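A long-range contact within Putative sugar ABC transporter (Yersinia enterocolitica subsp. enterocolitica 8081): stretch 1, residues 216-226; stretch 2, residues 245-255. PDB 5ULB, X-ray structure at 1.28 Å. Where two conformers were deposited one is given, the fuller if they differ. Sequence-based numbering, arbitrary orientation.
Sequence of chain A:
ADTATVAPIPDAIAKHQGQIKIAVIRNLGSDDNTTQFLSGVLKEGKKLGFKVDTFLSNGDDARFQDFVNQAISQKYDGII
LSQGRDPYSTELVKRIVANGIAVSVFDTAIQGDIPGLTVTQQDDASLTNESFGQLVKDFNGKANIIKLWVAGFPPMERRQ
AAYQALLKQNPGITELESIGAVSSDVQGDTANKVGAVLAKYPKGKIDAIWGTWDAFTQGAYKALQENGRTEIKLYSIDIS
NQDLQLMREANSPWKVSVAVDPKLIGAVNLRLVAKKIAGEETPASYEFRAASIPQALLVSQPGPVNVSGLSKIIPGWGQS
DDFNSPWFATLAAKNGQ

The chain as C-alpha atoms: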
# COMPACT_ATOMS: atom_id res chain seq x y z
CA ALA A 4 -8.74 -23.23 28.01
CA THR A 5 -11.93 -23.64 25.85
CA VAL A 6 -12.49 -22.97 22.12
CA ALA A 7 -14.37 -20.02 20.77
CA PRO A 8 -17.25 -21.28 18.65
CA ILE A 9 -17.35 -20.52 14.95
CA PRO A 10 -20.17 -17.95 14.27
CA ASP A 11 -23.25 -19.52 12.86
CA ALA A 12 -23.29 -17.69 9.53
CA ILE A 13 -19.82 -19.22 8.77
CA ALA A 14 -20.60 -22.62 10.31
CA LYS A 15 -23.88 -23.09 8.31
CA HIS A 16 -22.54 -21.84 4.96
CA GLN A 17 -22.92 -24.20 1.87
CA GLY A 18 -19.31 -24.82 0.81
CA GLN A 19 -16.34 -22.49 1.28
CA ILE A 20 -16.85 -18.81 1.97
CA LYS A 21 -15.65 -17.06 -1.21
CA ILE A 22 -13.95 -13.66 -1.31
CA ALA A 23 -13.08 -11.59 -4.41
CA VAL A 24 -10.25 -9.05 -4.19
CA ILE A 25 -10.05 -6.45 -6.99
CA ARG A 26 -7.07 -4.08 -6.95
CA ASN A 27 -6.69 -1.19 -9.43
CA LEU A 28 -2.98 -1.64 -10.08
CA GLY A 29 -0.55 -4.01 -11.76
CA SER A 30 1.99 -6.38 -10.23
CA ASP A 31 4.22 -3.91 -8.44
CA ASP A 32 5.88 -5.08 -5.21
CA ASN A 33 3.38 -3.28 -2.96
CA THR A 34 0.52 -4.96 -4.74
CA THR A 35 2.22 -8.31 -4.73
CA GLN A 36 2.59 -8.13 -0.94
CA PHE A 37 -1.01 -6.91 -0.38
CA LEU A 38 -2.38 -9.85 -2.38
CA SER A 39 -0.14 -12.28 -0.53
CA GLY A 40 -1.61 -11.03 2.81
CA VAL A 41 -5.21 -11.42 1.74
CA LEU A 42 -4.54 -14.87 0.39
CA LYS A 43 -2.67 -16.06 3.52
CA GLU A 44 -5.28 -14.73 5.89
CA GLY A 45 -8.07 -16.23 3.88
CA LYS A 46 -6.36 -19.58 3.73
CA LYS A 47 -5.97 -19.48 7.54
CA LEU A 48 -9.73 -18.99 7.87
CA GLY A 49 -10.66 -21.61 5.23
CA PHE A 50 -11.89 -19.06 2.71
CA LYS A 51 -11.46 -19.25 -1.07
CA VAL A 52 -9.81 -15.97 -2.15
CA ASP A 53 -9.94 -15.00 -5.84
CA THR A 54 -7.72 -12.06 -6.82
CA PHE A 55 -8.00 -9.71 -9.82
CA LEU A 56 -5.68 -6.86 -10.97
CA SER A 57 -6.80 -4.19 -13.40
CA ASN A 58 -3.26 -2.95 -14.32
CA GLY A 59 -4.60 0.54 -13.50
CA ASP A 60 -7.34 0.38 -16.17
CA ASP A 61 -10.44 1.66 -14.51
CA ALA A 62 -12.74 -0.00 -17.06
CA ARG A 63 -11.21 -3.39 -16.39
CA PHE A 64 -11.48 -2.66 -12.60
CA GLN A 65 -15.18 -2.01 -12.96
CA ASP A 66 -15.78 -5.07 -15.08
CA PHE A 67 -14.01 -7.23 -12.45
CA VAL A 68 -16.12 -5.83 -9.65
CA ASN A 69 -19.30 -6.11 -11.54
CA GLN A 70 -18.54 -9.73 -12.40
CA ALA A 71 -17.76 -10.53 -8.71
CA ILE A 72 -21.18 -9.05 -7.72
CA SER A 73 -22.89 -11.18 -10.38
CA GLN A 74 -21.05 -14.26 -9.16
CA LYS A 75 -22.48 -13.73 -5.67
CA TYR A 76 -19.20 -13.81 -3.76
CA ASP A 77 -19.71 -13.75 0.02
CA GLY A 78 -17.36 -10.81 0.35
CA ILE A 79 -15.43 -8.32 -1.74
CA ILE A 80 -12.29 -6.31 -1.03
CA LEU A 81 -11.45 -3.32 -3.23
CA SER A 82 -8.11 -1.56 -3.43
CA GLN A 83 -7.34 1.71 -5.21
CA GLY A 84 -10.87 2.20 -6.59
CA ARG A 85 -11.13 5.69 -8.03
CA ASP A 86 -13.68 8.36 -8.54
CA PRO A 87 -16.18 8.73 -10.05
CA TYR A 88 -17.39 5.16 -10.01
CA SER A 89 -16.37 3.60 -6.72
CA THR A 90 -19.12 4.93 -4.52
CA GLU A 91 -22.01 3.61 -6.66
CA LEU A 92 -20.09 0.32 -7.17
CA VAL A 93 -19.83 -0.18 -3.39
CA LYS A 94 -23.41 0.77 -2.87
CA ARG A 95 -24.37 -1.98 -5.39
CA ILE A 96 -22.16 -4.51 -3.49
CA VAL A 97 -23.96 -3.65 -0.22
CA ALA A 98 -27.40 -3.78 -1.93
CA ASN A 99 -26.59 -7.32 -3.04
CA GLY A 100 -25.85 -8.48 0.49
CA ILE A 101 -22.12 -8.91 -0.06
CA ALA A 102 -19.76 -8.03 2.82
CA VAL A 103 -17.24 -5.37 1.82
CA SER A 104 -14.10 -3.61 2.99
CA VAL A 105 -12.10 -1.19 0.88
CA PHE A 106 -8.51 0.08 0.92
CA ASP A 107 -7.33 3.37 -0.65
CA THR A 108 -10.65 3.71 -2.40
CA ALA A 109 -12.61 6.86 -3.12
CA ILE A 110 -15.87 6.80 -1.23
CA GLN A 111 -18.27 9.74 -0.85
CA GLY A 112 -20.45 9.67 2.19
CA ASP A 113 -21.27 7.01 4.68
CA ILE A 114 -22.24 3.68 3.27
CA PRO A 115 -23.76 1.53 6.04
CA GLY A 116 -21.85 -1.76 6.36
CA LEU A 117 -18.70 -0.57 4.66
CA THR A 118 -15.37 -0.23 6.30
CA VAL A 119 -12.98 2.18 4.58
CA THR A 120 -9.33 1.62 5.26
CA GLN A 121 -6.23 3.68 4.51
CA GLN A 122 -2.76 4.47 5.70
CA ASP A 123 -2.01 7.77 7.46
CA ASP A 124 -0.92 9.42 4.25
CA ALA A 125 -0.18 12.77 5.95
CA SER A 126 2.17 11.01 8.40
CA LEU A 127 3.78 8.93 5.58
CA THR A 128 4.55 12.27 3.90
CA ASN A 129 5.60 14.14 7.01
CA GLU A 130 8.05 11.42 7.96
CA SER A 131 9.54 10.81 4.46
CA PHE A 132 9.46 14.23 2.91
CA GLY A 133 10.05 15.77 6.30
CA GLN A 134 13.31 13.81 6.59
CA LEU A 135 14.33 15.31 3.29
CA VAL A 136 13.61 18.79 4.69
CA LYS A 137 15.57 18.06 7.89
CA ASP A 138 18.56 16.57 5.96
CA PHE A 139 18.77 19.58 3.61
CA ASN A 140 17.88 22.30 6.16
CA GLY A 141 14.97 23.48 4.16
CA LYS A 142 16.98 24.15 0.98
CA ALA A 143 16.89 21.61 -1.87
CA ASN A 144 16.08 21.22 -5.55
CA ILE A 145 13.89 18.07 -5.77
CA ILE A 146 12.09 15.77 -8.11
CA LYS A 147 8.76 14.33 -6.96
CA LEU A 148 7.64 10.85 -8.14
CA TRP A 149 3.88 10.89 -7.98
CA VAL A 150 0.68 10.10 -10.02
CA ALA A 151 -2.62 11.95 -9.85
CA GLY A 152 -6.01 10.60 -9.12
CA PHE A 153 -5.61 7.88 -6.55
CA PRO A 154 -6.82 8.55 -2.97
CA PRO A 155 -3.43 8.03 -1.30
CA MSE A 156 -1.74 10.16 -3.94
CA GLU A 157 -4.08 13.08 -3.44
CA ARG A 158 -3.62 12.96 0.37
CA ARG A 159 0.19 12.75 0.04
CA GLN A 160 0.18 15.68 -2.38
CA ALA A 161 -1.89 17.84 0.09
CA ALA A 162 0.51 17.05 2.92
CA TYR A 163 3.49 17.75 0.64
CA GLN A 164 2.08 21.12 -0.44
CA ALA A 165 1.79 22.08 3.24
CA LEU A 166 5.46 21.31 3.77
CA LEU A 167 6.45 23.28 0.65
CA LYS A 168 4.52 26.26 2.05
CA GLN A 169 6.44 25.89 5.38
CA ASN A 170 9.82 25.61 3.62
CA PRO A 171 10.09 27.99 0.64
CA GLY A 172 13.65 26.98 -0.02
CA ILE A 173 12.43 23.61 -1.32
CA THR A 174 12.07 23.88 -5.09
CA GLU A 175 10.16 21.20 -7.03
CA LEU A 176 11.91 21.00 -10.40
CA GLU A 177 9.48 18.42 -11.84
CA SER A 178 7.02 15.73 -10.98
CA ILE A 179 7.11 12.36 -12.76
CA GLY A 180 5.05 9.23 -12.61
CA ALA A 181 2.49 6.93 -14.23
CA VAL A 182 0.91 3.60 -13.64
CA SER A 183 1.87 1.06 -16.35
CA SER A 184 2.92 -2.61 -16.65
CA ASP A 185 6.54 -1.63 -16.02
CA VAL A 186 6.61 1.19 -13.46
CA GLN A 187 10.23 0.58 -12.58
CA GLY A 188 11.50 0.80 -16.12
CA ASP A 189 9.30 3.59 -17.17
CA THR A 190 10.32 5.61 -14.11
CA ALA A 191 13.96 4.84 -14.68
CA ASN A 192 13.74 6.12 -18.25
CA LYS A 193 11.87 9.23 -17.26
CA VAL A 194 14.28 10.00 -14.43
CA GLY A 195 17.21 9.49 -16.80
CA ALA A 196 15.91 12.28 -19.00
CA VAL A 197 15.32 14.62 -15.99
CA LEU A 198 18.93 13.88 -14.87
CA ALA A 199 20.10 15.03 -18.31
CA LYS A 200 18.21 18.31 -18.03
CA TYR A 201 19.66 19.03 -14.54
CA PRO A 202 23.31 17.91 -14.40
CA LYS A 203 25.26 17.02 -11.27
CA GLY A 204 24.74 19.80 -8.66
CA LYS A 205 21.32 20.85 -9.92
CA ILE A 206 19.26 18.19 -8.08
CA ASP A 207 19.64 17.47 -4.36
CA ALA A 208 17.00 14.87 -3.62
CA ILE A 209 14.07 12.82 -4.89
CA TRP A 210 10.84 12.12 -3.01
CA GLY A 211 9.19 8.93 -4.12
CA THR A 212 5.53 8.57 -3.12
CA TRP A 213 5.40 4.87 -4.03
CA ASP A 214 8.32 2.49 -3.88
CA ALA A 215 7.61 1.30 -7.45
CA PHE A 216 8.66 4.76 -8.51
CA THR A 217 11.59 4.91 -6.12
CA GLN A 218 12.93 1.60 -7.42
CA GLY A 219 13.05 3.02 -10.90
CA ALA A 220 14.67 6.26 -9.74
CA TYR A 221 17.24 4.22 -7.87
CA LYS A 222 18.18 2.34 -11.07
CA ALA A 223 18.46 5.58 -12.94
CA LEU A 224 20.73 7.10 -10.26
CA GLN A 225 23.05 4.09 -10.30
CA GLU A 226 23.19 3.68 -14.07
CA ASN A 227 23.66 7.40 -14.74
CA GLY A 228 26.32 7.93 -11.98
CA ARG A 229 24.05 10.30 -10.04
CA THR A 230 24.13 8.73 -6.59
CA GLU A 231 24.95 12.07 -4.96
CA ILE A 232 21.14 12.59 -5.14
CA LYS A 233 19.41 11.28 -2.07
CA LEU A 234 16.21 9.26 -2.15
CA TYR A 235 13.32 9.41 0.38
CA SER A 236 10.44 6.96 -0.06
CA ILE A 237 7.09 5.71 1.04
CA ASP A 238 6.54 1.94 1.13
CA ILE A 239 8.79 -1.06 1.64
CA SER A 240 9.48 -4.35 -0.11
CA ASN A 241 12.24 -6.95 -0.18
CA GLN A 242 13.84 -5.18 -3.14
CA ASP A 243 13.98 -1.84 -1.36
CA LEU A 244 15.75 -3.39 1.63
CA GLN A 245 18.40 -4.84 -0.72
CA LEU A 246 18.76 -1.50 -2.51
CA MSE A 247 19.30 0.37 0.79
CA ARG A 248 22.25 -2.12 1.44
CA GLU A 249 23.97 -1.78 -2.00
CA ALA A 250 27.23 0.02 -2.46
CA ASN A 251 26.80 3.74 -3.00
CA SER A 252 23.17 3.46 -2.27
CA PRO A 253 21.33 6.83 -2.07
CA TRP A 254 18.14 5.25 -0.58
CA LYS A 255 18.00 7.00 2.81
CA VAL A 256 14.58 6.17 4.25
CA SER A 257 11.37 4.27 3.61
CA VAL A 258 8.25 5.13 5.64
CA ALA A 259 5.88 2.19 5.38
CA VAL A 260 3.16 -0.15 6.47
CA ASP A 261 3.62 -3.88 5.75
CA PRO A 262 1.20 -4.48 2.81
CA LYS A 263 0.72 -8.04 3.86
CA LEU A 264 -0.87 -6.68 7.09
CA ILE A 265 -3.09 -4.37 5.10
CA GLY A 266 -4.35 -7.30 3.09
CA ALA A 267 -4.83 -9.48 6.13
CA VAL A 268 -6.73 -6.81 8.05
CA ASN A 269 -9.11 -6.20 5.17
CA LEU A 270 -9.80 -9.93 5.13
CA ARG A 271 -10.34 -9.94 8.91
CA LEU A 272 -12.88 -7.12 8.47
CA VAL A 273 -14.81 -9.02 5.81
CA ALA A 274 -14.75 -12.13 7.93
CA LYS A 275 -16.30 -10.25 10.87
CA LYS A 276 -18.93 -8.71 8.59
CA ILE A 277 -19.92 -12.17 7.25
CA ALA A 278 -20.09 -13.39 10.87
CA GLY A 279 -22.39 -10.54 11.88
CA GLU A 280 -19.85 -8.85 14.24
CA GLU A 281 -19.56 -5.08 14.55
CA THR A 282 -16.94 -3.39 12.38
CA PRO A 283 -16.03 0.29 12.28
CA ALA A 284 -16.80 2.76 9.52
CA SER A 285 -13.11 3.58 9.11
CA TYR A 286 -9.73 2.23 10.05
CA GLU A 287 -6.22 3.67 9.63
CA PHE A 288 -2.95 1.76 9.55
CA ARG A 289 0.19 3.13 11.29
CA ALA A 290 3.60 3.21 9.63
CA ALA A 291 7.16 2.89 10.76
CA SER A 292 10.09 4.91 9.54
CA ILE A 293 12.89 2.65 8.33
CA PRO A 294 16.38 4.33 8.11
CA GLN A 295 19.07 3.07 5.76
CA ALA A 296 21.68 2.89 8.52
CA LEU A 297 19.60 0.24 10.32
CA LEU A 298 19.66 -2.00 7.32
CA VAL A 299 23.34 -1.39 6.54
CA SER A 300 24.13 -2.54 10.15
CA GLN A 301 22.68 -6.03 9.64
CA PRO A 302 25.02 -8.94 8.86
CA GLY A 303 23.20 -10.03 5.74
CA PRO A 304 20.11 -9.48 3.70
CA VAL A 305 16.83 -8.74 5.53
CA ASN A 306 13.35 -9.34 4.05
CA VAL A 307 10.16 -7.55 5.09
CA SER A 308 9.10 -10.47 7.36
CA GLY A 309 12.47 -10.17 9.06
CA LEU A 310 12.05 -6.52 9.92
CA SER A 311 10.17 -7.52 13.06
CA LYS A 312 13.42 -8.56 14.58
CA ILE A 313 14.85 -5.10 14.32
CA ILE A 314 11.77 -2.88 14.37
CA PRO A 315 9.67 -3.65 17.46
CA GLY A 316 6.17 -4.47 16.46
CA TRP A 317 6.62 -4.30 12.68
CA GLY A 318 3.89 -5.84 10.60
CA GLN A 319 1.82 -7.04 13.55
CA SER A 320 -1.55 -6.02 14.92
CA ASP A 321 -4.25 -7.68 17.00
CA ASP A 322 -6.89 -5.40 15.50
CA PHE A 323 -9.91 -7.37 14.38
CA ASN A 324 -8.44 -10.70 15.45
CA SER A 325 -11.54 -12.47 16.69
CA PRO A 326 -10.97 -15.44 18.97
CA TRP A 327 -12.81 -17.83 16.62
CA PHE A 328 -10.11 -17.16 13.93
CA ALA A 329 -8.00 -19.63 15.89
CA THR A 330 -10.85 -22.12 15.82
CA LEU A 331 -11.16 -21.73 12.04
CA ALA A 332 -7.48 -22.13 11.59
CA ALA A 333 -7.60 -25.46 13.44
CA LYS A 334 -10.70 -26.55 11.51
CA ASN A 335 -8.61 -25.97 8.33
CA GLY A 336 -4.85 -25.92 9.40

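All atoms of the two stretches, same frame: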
# COMPACT_ATOMS: atom_id res chain seq x y z
N PHE A 216 7.96 3.64 -7.94
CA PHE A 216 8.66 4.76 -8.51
C PHE A 216 10.09 4.84 -7.98
O PHE A 216 11.02 5.01 -8.79
CB PHE A 216 7.95 6.10 -8.19
CG PHE A 216 6.55 6.28 -8.75
CD1 PHE A 216 6.18 5.79 -9.99
CD2 PHE A 216 5.59 7.01 -8.04
CE1 PHE A 216 4.92 6.06 -10.51
CE2 PHE A 216 4.35 7.26 -8.54
CZ PHE A 216 4.02 6.79 -9.78
N THR A 217 10.29 4.74 -6.69
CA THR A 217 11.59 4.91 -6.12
C THR A 217 12.55 3.84 -6.64
O THR A 217 13.71 4.16 -6.88
CB THR A 217 11.51 4.86 -4.60
OG1 THR A 217 10.45 5.73 -4.18
CG2 THR A 217 12.81 5.30 -3.96
N GLN A 218 12.06 2.61 -6.85
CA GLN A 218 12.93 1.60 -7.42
C GLN A 218 13.45 2.02 -8.78
O GLN A 218 14.64 1.75 -9.11
CB GLN A 218 12.15 0.29 -7.51
CG GLN A 218 11.91 -0.42 -6.20
CD GLN A 218 10.78 -1.43 -6.23
OE1 GLN A 218 10.15 -1.68 -7.32
NE2 GLN A 218 10.46 -1.98 -5.08
N GLY A 219 12.57 2.57 -9.60
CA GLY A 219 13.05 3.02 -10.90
C GLY A 219 13.99 4.16 -10.82
O GLY A 219 15.02 4.29 -11.56
N ALA A 220 13.70 5.15 -9.93
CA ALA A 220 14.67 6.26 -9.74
C ALA A 220 15.99 5.76 -9.27
O ALA A 220 17.01 6.28 -9.72
CB ALA A 220 14.10 7.25 -8.77
N TYR A 221 16.01 4.82 -8.37
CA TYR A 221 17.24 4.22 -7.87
C TYR A 221 18.12 3.66 -9.01
O TYR A 221 19.30 3.92 -9.13
CB TYR A 221 16.95 3.14 -6.84
CG TYR A 221 18.18 2.50 -6.27
CD1 TYR A 221 18.83 1.43 -6.93
CD2 TYR A 221 18.77 2.96 -5.12
CE1 TYR A 221 19.99 0.89 -6.50
CE2 TYR A 221 19.92 2.35 -4.63
CZ TYR A 221 20.55 1.33 -5.33
OH TYR A 221 21.68 0.84 -4.85
N LYS A 222 17.43 2.88 -9.87
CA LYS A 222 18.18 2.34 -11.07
C LYS A 222 18.72 3.45 -11.90
O LYS A 222 19.88 3.38 -12.32
CB LYS A 222 17.20 1.48 -11.86
CG LYS A 222 17.82 0.82 -13.11
CD LYS A 222 16.69 0.01 -13.91
CE LYS A 222 17.08 -0.34 -15.37
NZ LYS A 222 17.94 -1.41 -15.09
N ALA A 223 17.95 4.49 -12.15
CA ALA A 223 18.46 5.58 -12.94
C ALA A 223 19.65 6.25 -12.25
O ALA A 223 20.64 6.62 -12.92
CB ALA A 223 17.40 6.63 -13.21
N LEU A 224 19.57 6.44 -10.95
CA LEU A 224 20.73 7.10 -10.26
C LEU A 224 21.99 6.27 -10.39
O LEU A 224 23.09 6.77 -10.62
CB LEU A 224 20.43 7.38 -8.76
CG LEU A 224 19.26 8.34 -8.49
CD1 LEU A 224 19.17 8.60 -7.00
CD2 LEU A 224 19.42 9.64 -9.21
N GLN A 225 21.87 4.96 -10.19
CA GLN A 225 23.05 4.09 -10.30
C GLN A 225 23.59 4.11 -11.69
O GLN A 225 24.78 4.30 -11.91
CB GLN A 225 22.70 2.70 -9.86
CG GLN A 225 22.61 2.53 -8.31
CD GLN A 225 23.92 2.62 -7.50
OE1 GLN A 225 24.97 2.89 -8.05
NE2 GLN A 225 23.85 2.29 -6.20
N GLU A 226 22.71 3.88 -12.70
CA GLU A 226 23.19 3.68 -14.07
C GLU A 226 23.74 4.95 -14.68
O GLU A 226 24.58 4.89 -15.56
CB GLU A 226 22.09 3.08 -14.93
CG GLU A 226 21.81 1.71 -14.56
CD GLU A 226 20.81 0.95 -15.36
OE1 GLU A 226 20.23 1.56 -16.26
OE2 GLU A 226 20.53 -0.28 -15.03
N GLN A 245 17.13 -4.55 -0.01
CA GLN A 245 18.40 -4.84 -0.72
C GLN A 245 19.03 -3.56 -1.31
O GLN A 245 20.23 -3.37 -1.20
CB GLN A 245 18.17 -5.89 -1.82
CG GLN A 245 17.83 -7.31 -1.36
CD GLN A 245 19.02 -8.03 -0.68
OE1 GLN A 245 19.35 -7.77 0.50
NE2 GLN A 245 19.77 -8.85 -1.46
N LEU A 246 18.20 -2.74 -1.91
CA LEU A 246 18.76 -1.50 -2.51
C LEU A 246 19.34 -0.57 -1.44
O LEU A 246 20.34 0.04 -1.72
CB LEU A 246 17.76 -0.80 -3.37
CG LEU A 246 17.22 -1.65 -4.56
CD1 LEU A 246 16.13 -0.88 -5.28
CD2 LEU A 246 18.24 -2.17 -5.46
N MSE A 247 18.72 -0.46 -0.27
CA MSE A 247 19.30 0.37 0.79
C MSE A 247 20.66 -0.15 1.24
O MSE A 247 21.47 0.66 1.62
CB MSE A 247 18.20 0.54 1.92
CG MSE A 247 16.86 1.29 1.55
SE MSE A 247 15.26 1.22 2.76
CE MSE A 247 16.05 0.67 4.55
N ARG A 248 20.94 -1.45 1.04
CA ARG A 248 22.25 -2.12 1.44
C ARG A 248 23.32 -2.14 0.32
O ARG A 248 24.44 -2.49 0.64
CB ARG A 248 21.91 -3.59 1.90
CG ARG A 248 21.31 -3.61 3.26
CD ARG A 248 20.86 -4.98 3.75
NE ARG A 248 21.96 -5.95 3.62
CZ ARG A 248 22.91 -6.19 4.51
NH1 ARG A 248 22.98 -5.44 5.62
NH2 ARG A 248 23.89 -7.13 4.20
N GLU A 249 23.01 -1.70 -0.91
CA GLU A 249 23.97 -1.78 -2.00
C GLU A 249 25.01 -0.68 -1.80
O GLU A 249 24.81 0.38 -1.19
CB GLU A 249 23.25 -1.58 -3.32
CG GLU A 249 22.50 -2.76 -3.80
CD GLU A 249 21.99 -2.69 -5.25
OE1 GLU A 249 22.02 -1.59 -5.89
OE2 GLU A 249 21.50 -3.78 -5.70
N ALA A 250 26.19 -0.94 -2.42
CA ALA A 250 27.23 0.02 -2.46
C ALA A 250 26.74 1.32 -3.08
O ALA A 250 26.09 1.29 -4.23
CB ALA A 250 28.46 -0.52 -3.22
N ASN A 251 27.12 2.39 -2.48
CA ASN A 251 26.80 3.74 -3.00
C ASN A 251 25.33 4.09 -2.95
O ASN A 251 24.87 5.07 -3.60
CB ASN A 251 27.46 4.03 -4.39
CG ASN A 251 28.93 3.78 -4.36
OD1 ASN A 251 29.65 4.23 -3.42
ND2 ASN A 251 29.41 3.12 -5.37
N SER A 252 24.54 3.24 -2.31
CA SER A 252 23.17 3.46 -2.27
C SER A 252 22.68 4.80 -1.67
O SER A 252 22.96 5.13 -0.56
CB SER A 252 22.45 2.35 -1.47
OG SER A 252 21.03 2.67 -1.43
N PRO A 253 21.92 5.55 -2.48
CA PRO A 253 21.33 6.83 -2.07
C PRO A 253 19.97 6.68 -1.38
O PRO A 253 19.34 7.67 -1.11
CB PRO A 253 21.15 7.55 -3.37
CG PRO A 253 20.98 6.57 -4.35
CD PRO A 253 21.74 5.38 -3.92
N TRP A 254 19.51 5.46 -1.09
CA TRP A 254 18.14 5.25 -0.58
C TRP A 254 18.15 5.41 0.96
O TRP A 254 18.49 4.49 1.68
CB TRP A 254 17.64 3.86 -0.99
CG TRP A 254 16.15 3.62 -0.75
CD1 TRP A 254 15.36 3.98 0.34
CD2 TRP A 254 15.22 3.02 -1.64
NE1 TRP A 254 14.10 3.60 0.15
CE2 TRP A 254 13.96 3.01 -1.05
CE3 TRP A 254 15.35 2.43 -2.93
CZ2 TRP A 254 12.83 2.48 -1.68
CZ3 TRP A 254 14.25 1.96 -3.55
CH2 TRP A 254 13.04 1.98 -2.92
N LYS A 255 17.80 6.61 1.43
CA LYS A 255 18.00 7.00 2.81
C LYS A 255 16.91 6.55 3.79
O LYS A 255 17.24 6.27 4.95
CB LYS A 255 18.12 8.52 2.91
CG LYS A 255 19.18 9.16 2.21
CD LYS A 255 20.47 8.43 2.31
CE LYS A 255 21.12 8.89 3.47
NZ LYS A 255 22.27 9.72 2.86
O HOH W 1 27.56 2.37 -7.71

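One helix, residues 216-226, packs against a chain segment that leaves the end of another helix, passes through a type II beta turn from Glu249 to Ser252 and enters a strand at Trp254. The backbones stay well apart, with Tyr221 CA 7.4 Å from Trp254 CA and Gln225 CA 8.1 Å from Ser252 CA, so side chains fill the gap; 491 Å² is buried, both sides summed. Thr217, Tyr221 and Leu224 point their CA-to-CB bonds toward the second stretch, as the spacing of one helical face allows.

Tyr221 is the centre of the contact. Its t chi1 (-179°) and chi2 of -84° extend the ring into the space between Leu246, Ser252, Pro253 and Trp254. Leu246, in its mt rotamer, covers one face, its CB 4.0 Å from the ring centroid and nearly on the ring normal, a CH-pi contact. Pro253 CD approaches Tyr221 CE2 at 3.6 Å, and Ser252 OG lies near the ring plane, 3.4 Å from Tyr221 CE2. The extended side chain delivers the phenol to Glu249: Tyr221 OH donates to Glu249 OE1 at 2.7 Å, a short bond to a carboxylate whose m, t chi angles carry it back to the hydroxyl.

Gln225, one helical turn on, starts sideways, but its m, m chi1 and chi2 fold the amide toward the turn. There Gln225 NE2 serves two acceptors, Ala250 O at 3.1 Å and, within its own helix, Tyr221 OH at 2.9 Å. The phenol oxygen thus accepts from Gln225 while donating to Glu249, linking helix and turn in a short polar chain. The other end of the amide is used too: a water donates to Gln225 OE1 (2.7 Å) and accepts from Asn251 ND2 (3.1 Å). Asn251 has the positive phi (67°) expected at the third position of a type II turn, which Ser252 N closes by bonding to Glu249 O at 3.1 Å.

Ser252 organizes its own stretch. With chi1 at 178° (t), Ser252 OG donates to Leu246 O at 2.7 Å and accepts from Trp254 N at 3.2 Å, tying the end of the helix to the start of the strand.

Trp254, with a t chi1 (-169°), directs the six-membered ring of its indole toward the first helix. Thr217, in the m rotamer, places CG2 3.5 Å from the centroid of the Trp254 six-membered ring, over its face, while Tyr221 CD2 meets the indole edge 4.1 Å from Trp254 CE3. Farther along, Leu224 CD1 rests 3.8 Å from Pro253 CG, extending the apolar surface beside the polar chain.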